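Local structure of isoflavone reductase (2GAS) at residues Leu221-Asn224 and Glu225-Ala228; Glu43-Glu46 and Glu47-Asn51; Ala154-Gly157 and Tyr158-Asn162. The protein reduces achiral 2'-hydroxyisoflavones to chiral isoflavanones with NADPH, the step that leads to vestitone on the way to the alfalfa phytoalexin (-)-medicarpin. One frame throughout, in Å; residues are numbered along the deposited sequence.

Interaction 1: residues Leu221-Asn224 and Glu225-Ala228; sequences LTQN and EVIA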
# COMPACT_ATOMS: atom_id res chain seq x y z
N LEU A 221 4.51 -7.16 -14.67
CA LEU A 221 3.89 -8.04 -15.65
C LEU A 221 2.55 -7.58 -16.18
O LEU A 221 1.75 -7.00 -15.45
CB LEU A 221 3.69 -9.41 -15.01
CG LEU A 221 4.91 -10.08 -14.35
CD1 LEU A 221 4.44 -11.14 -13.36
CD2 LEU A 221 5.80 -10.68 -15.42
N THR A 222 2.29 -7.86 -17.45
CA THR A 222 1.01 -7.53 -18.06
C THR A 222 0.04 -8.62 -17.60
O THR A 222 0.47 -9.67 -17.13
CB THR A 222 1.08 -7.57 -19.59
OG1 THR A 222 1.30 -8.92 -20.02
CG2 THR A 222 2.21 -6.69 -20.09
N GLN A 223 -1.26 -8.39 -17.74
CA GLN A 223 -2.22 -9.40 -17.31
C GLN A 223 -2.02 -10.69 -18.12
O GLN A 223 -2.19 -11.80 -17.61
CB GLN A 223 -3.65 -8.89 -17.45
CG GLN A 223 -4.70 -9.87 -16.92
CD GLN A 223 -4.66 -10.03 -15.41
OE1 GLN A 223 -3.67 -9.68 -14.75
NE2 GLN A 223 -5.74 -10.57 -14.85
N ASN A 224 -1.66 -10.55 -19.40
CA ASN A 224 -1.44 -11.72 -20.24
C ASN A 224 -0.24 -12.51 -19.70
O ASN A 224 -0.24 -13.74 -19.72
CB ASN A 224 -1.17 -11.30 -21.69
CG ASN A 224 -2.44 -10.91 -22.43
OD1 ASN A 224 -2.39 -10.25 -23.47
ND2 ASN A 224 -3.59 -11.32 -21.90
N GLU A 225 0.78 -11.79 -19.24
CA GLU A 225 1.97 -12.44 -18.68
C GLU A 225 1.64 -13.13 -17.36
O GLU A 225 2.15 -14.21 -17.07
CB GLU A 225 3.09 -11.41 -18.51
CG GLU A 225 3.71 -10.98 -19.83
CD GLU A 225 4.66 -9.81 -19.71
OE1 GLU A 225 5.51 -9.64 -20.61
OE2 GLU A 225 4.55 -9.04 -18.73
N VAL A 226 0.78 -12.50 -16.55
CA VAL A 226 0.37 -13.08 -15.27
C VAL A 226 -0.38 -14.39 -15.53
O VAL A 226 -0.09 -15.42 -14.92
CB VAL A 226 -0.58 -12.11 -14.50
CG1 VAL A 226 -1.26 -12.84 -13.35
CG2 VAL A 226 0.22 -10.92 -13.95
N ILE A 227 -1.33 -14.34 -16.45
CA ILE A 227 -2.13 -15.52 -16.80
C ILE A 227 -1.25 -16.65 -17.36
O ILE A 227 -1.44 -17.81 -17.00
CB ILE A 227 -3.23 -15.14 -17.82
CG1 ILE A 227 -4.26 -14.23 -17.15
CG2 ILE A 227 -3.90 -16.39 -18.37
CD1 ILE A 227 -5.27 -13.64 -18.10
N ALA A 228 -0.30 -16.31 -18.22
CA ALA A 228 0.59 -17.32 -18.78
C ALA A 228 1.44 -17.96 -17.67
O ALA A 228 1.70 -19.16 -17.70
CB ALA A 228 1.49 -16.70 -19.85
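Glu-225 folds its side chain back on Thr-222 because CG stands anti to its own carbonyl carbon (chi1 -73°) and the chain then runs extended, while Thr-222 holds OG1 between its backbone N and carbonyl carbon (chi1 66°), turned to the first turn of the helix. Two reciprocal bonds result. Glu-225 N gives its hydrogen to Thr-222 OG1 at 3.0 Å, and Thr-222 N gives its own to Glu-225 OE2 at 2.9 Å, an almost straight bond (167° at the hydrogen) that reaches the oxygen on its anti side and from well outside the carboxylate plane. This is a capping box: Thr-222 is the N-cap of helix 223-234, where amide groups lack the carbonyl partners of a preceding turn. A threonine suits the place because its short hydroxyl reaches forward to such an amide, and a glutamate three residues on is long enough to return the bond; its negative charge probably also interacts well with the helix dipole. Lys-185 of strand 185-189 forms a salt bridge with the same OE2. With an alanine in place of Glu-225, Thr-222 N would probably be left without its acceptor and Lys-185 without its charged mate. Beside the box, Val-226 N donates a hydrogen bond to Thr-222 O at 2.9 Å, and Val-226 CG2 lies 3.9 Å from Leu-221 CB, aliphatic carbon against aliphatic carbon. Farther along, Ile-227 CD1 reaches Gln-223 CG at 4.0 Å, while NE2 of the buried Gln-223 donates to Leu-163 O.

Interaction 2: residues Glu43-Glu46 and Glu47-Asn51; sequences ETKE and ELIDN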
# COMPACT_ATOMS: atom_id res chain seq x y z
N GLU A 43 -9.41 -11.45 18.34
CA GLU A 43 -8.34 -12.44 18.21
C GLU A 43 -7.15 -11.84 17.48
O GLU A 43 -6.01 -11.98 17.91
CB GLU A 43 -8.81 -13.70 17.49
CG GLU A 43 -9.99 -14.37 18.17
CD GLU A 43 -10.17 -15.81 17.73
OE1 GLU A 43 -9.69 -16.18 16.63
OE2 GLU A 43 -10.80 -16.57 18.48
N THR A 44 -7.42 -11.15 16.37
CA THR A 44 -6.34 -10.54 15.60
C THR A 44 -5.63 -9.46 16.40
O THR A 44 -4.40 -9.42 16.45
CB THR A 44 -6.88 -9.94 14.29
OG1 THR A 44 -7.52 -10.97 13.53
CG2 THR A 44 -5.75 -9.34 13.46
N LYS A 45 -6.39 -8.59 17.05
CA LYS A 45 -5.79 -7.52 17.83
C LYS A 45 -4.90 -8.09 18.94
O LYS A 45 -3.73 -7.73 19.07
CB LYS A 45 -6.88 -6.63 18.43
CG LYS A 45 -6.36 -5.43 19.19
CD LYS A 45 -7.50 -4.50 19.57
CE LYS A 45 -7.00 -3.28 20.33
NZ LYS A 45 -8.11 -2.33 20.63
N GLU A 46 -5.47 -9.00 19.72
CA GLU A 46 -4.77 -9.63 20.83
C GLU A 46 -3.50 -10.36 20.37
O GLU A 46 -2.43 -10.17 20.94
CB GLU A 46 -5.72 -10.62 21.52
CG GLU A 46 -5.73 -10.52 23.03
CD GLU A 46 -4.56 -11.22 23.67
OE1 GLU A 46 -4.43 -12.45 23.48
OE2 GLU A 46 -3.77 -10.55 24.37
N GLU A 47 -3.63 -11.18 19.34
CA GLU A 47 -2.48 -11.92 18.83
C GLU A 47 -1.37 -11.01 18.32
O GLU A 47 -0.19 -11.24 18.59
CB GLU A 47 -2.91 -12.87 17.71
CG GLU A 47 -3.66 -14.09 18.20
CD GLU A 47 -4.06 -15.02 17.07
OE1 GLU A 47 -3.18 -15.34 16.23
OE2 GLU A 47 -5.23 -15.43 17.03
N LEU A 48 -1.74 -9.98 17.58
CA LEU A 48 -0.76 -9.06 17.03
C LEU A 48 -0.07 -8.25 18.13
O LEU A 48 1.15 -8.15 18.17
CB LEU A 48 -1.43 -8.12 16.02
CG LEU A 48 -1.11 -8.23 14.52
CD1 LEU A 48 -0.57 -9.59 14.14
CD2 LEU A 48 -2.37 -7.89 13.74
N ILE A 49 -0.86 -7.67 19.04
CA ILE A 49 -0.29 -6.88 20.12
C ILE A 49 0.65 -7.70 21.00
O ILE A 49 1.72 -7.23 21.40
CB ILE A 49 -1.39 -6.25 20.99
CG1 ILE A 49 -2.25 -5.31 20.14
CG2 ILE A 49 -0.76 -5.49 22.16
CD1 ILE A 49 -1.49 -4.16 19.52
N ASP A 50 0.26 -8.93 21.32
CA ASP A 50 1.10 -9.80 22.14
C ASP A 50 2.41 -10.06 21.41
O ASP A 50 3.48 -10.03 22.02
CB ASP A 50 0.41 -11.14 22.41
CG ASP A 50 -0.67 -11.04 23.48
OD1 ASP A 50 -0.75 -10.00 24.16
OD2 ASP A 50 -1.41 -12.03 23.64
N ASN A 51 2.31 -10.34 20.12
CA ASN A 51 3.49 -10.61 19.32
C ASN A 51 4.41 -9.39 19.30
O ASN A 51 5.62 -9.51 19.50
CB ASN A 51 3.09 -10.99 17.88
CG ASN A 51 4.29 -11.18 16.98
OD1 ASN A 51 4.79 -10.23 16.38
ND2 ASN A 51 4.79 -12.41 16.90
O HOH W 1 -7.21 -16.50 15.59
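Glu-43 OE1 and Glu-47 OE2 share a water that donates to both, 2.7 Å from each oxygen. The two acids stand one turn apart with OE1 of Glu-43 and OE2 of Glu-47 separated by 4.5 Å, and the bridging water is likely to ease the repulsion between them. Along the same turns, backbone bonds of the ordinary i to i+4 kind run regularly, such as Ile-49 N to Lys-45 O at 2.9 Å. Helix 42-54 is the crossover of a beta-alpha-beta unit of the Rossmann-type domain, joining the parallel strands 29-33 and 58-61. Its residue types follow its two sides. Thr-44 and Leu-48 lie alongside each other, with Thr-44 CG2 3.7 Å from Leu-48 CD2, and pack on Arg-16 of helix 15-25; Leu-48, also against Trp-20, is buried, as suits a leucine. Acids gather on the solvent side. There the carboxylates of Glu-46 and Asp-50, their planes 75° apart, come unusually near, OE2 of Glu-46 to OD2 of Asp-50 at 2.9 Å. Both are acceptors, and the first torsion of Glu-46 (-133°) is far from a staggered value, which leaves this approach doubtful; if real, it would probably raise the proton affinity of one of them.

Interaction 3: residues Ala154-Gly157 and Tyr158-Asn162; sequences AFTG and YFLRN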
# COMPACT_ATOMS: atom_id res chain seq x y z
N ALA A 154 0.27 -2.56 -6.79
CA ALA A 154 -0.60 -3.69 -6.48
C ALA A 154 -0.14 -4.76 -5.50
O ALA A 154 0.76 -5.54 -5.79
CB ALA A 154 -1.03 -4.37 -7.79
N PHE A 155 -0.79 -4.80 -4.34
CA PHE A 155 -0.47 -5.81 -3.32
C PHE A 155 -0.87 -7.17 -3.87
O PHE A 155 -1.96 -7.32 -4.43
CB PHE A 155 -1.28 -5.57 -2.05
CG PHE A 155 -0.78 -4.45 -1.20
CD1 PHE A 155 0.39 -4.60 -0.46
CD2 PHE A 155 -1.48 -3.25 -1.11
CE1 PHE A 155 0.85 -3.57 0.36
CE2 PHE A 155 -1.03 -2.22 -0.30
CZ PHE A 155 0.14 -2.38 0.44
N THR A 156 -0.02 -8.17 -3.68
CA THR A 156 -0.33 -9.51 -4.16
C THR A 156 -1.59 -10.07 -3.52
O THR A 156 -2.43 -10.67 -4.19
CB THR A 156 0.83 -10.49 -3.88
OG1 THR A 156 1.24 -10.35 -2.51
CG2 THR A 156 2.01 -10.20 -4.80
N GLY A 157 -1.73 -9.85 -2.21
CA GLY A 157 -2.89 -10.35 -1.50
C GLY A 157 -4.22 -9.73 -1.90
O GLY A 157 -5.27 -10.26 -1.56
N TYR A 158 -4.16 -8.61 -2.62
CA TYR A 158 -5.38 -7.93 -3.04
C TYR A 158 -5.66 -8.04 -4.54
O TYR A 158 -6.82 -8.20 -4.93
CB TYR A 158 -5.31 -6.46 -2.65
CG TYR A 158 -5.47 -6.23 -1.16
CD1 TYR A 158 -6.69 -6.48 -0.53
CD2 TYR A 158 -4.40 -5.81 -0.38
CE1 TYR A 158 -6.84 -6.31 0.84
CE2 TYR A 158 -4.53 -5.63 0.99
CZ TYR A 158 -5.76 -5.88 1.60
OH TYR A 158 -5.90 -5.72 2.96
N PHE A 159 -4.62 -7.96 -5.36
CA PHE A 159 -4.78 -8.02 -6.81
C PHE A 159 -4.43 -9.36 -7.44
O PHE A 159 -5.24 -9.95 -8.17
CB PHE A 159 -3.92 -6.96 -7.51
CG PHE A 159 -4.38 -5.55 -7.30
CD1 PHE A 159 -4.14 -4.88 -6.11
CD2 PHE A 159 -5.04 -4.87 -8.33
CE1 PHE A 159 -4.53 -3.56 -5.94
CE2 PHE A 159 -5.44 -3.55 -8.16
CZ PHE A 159 -5.19 -2.89 -6.97
N LEU A 160 -3.22 -9.83 -7.18
CA LEU A 160 -2.75 -11.07 -7.77
C LEU A 160 -3.43 -12.33 -7.27
O LEU A 160 -3.60 -13.29 -8.03
CB LEU A 160 -1.23 -11.19 -7.55
CG LEU A 160 -0.50 -12.22 -8.41
CD1 LEU A 160 -0.76 -11.93 -9.89
CD2 LEU A 160 0.99 -12.18 -8.11
N ARG A 161 -3.84 -12.34 -6.01
CA ARG A 161 -4.48 -13.53 -5.45
C ARG A 161 -5.64 -14.06 -6.28
O ARG A 161 -5.83 -15.27 -6.38
CB ARG A 161 -4.96 -13.28 -4.03
CG ARG A 161 -5.53 -14.54 -3.42
CD ARG A 161 -5.91 -14.37 -1.97
NE ARG A 161 -6.48 -15.60 -1.45
CZ ARG A 161 -6.79 -15.81 -0.18
NH1 ARG A 161 -6.57 -14.85 0.71
NH2 ARG A 161 -7.31 -16.97 0.20
N ASN A 162 -6.45 -13.17 -6.85
CA ASN A 162 -7.55 -13.66 -7.66
C ASN A 162 -7.41 -13.23 -9.11
O ASN A 162 -8.39 -13.20 -9.85
CB ASN A 162 -8.90 -13.20 -7.09
CG ASN A 162 -9.06 -11.70 -7.07
OD1 ASN A 162 -10.11 -11.20 -6.65
ND2 ASN A 162 -8.04 -10.97 -7.49
O HOH W 2 -4.96 -12.33 0.48
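Phe-155 O takes two backbone hydrogens, one from Phe-159 N at 2.9 Å and one from Tyr-158 N at 3.1 Å. The first donor lies nearly in line with the carbonyl bond, whereas the second stands well above the carbonyl plane. Next, Thr-156 O receives Arg-161 N at 2.8 Å, five residues on, the wider pi-type turn that closes this short, weakly bonded helix. A water spans the same turn: it donates to Gly-157 O and accepts at the guanidinium edge from Arg-161 NH1, 3.0 Å away. The extended chain of Arg-161 carries its other end to a salt bridge with Asp-170. In the packing, Ala-154 CB sits over one face of the Phe-159 ring, 3.8 Å from its centroid, a CH-pi contact for which a lone methyl has the right size. Phe-159 CG is set anti to its own carbonyl carbon (chi1 -70°), which brings the ring back over that methyl. The edge of the Tyr-158 ring meets the CB of Phe-155, with CD2 of Tyr-158 3.5 Å from CB of Phe-155. Strand 154-155 pairs with strand 185-189; Phe-155 leans on Val-194 of helix 191-202, Phe-159 on Leu-265 of helix 259-271, and Leu-160 on Tyr-302 of helix 299-303.

Interactions 1 and 3 belong together: Val-226 CG1 packs 3.6 Å from Leu-160 CD1, and their strands, 220-222 and 154-155, lie at the two outer edges of the same three-stranded mixed sheet, with 185-189 between them. Interaction 2 stands apart in the parallel-sheet domain, its nearest atoms about 11 Å from interaction 3 and about 27 Å from interaction 1. Interactions 2 and 3 both border the inferred NADP(+) site. The side chain of Leu-48 comes within about 4 Å of that of Thr-11, and that of Phe-155 within about 3 Å of Ile-14. Phe-155 also lies about 8 Å, side chain to side chain, from Lys-133, the probable proton acceptor; interaction 1 is remote from these sites.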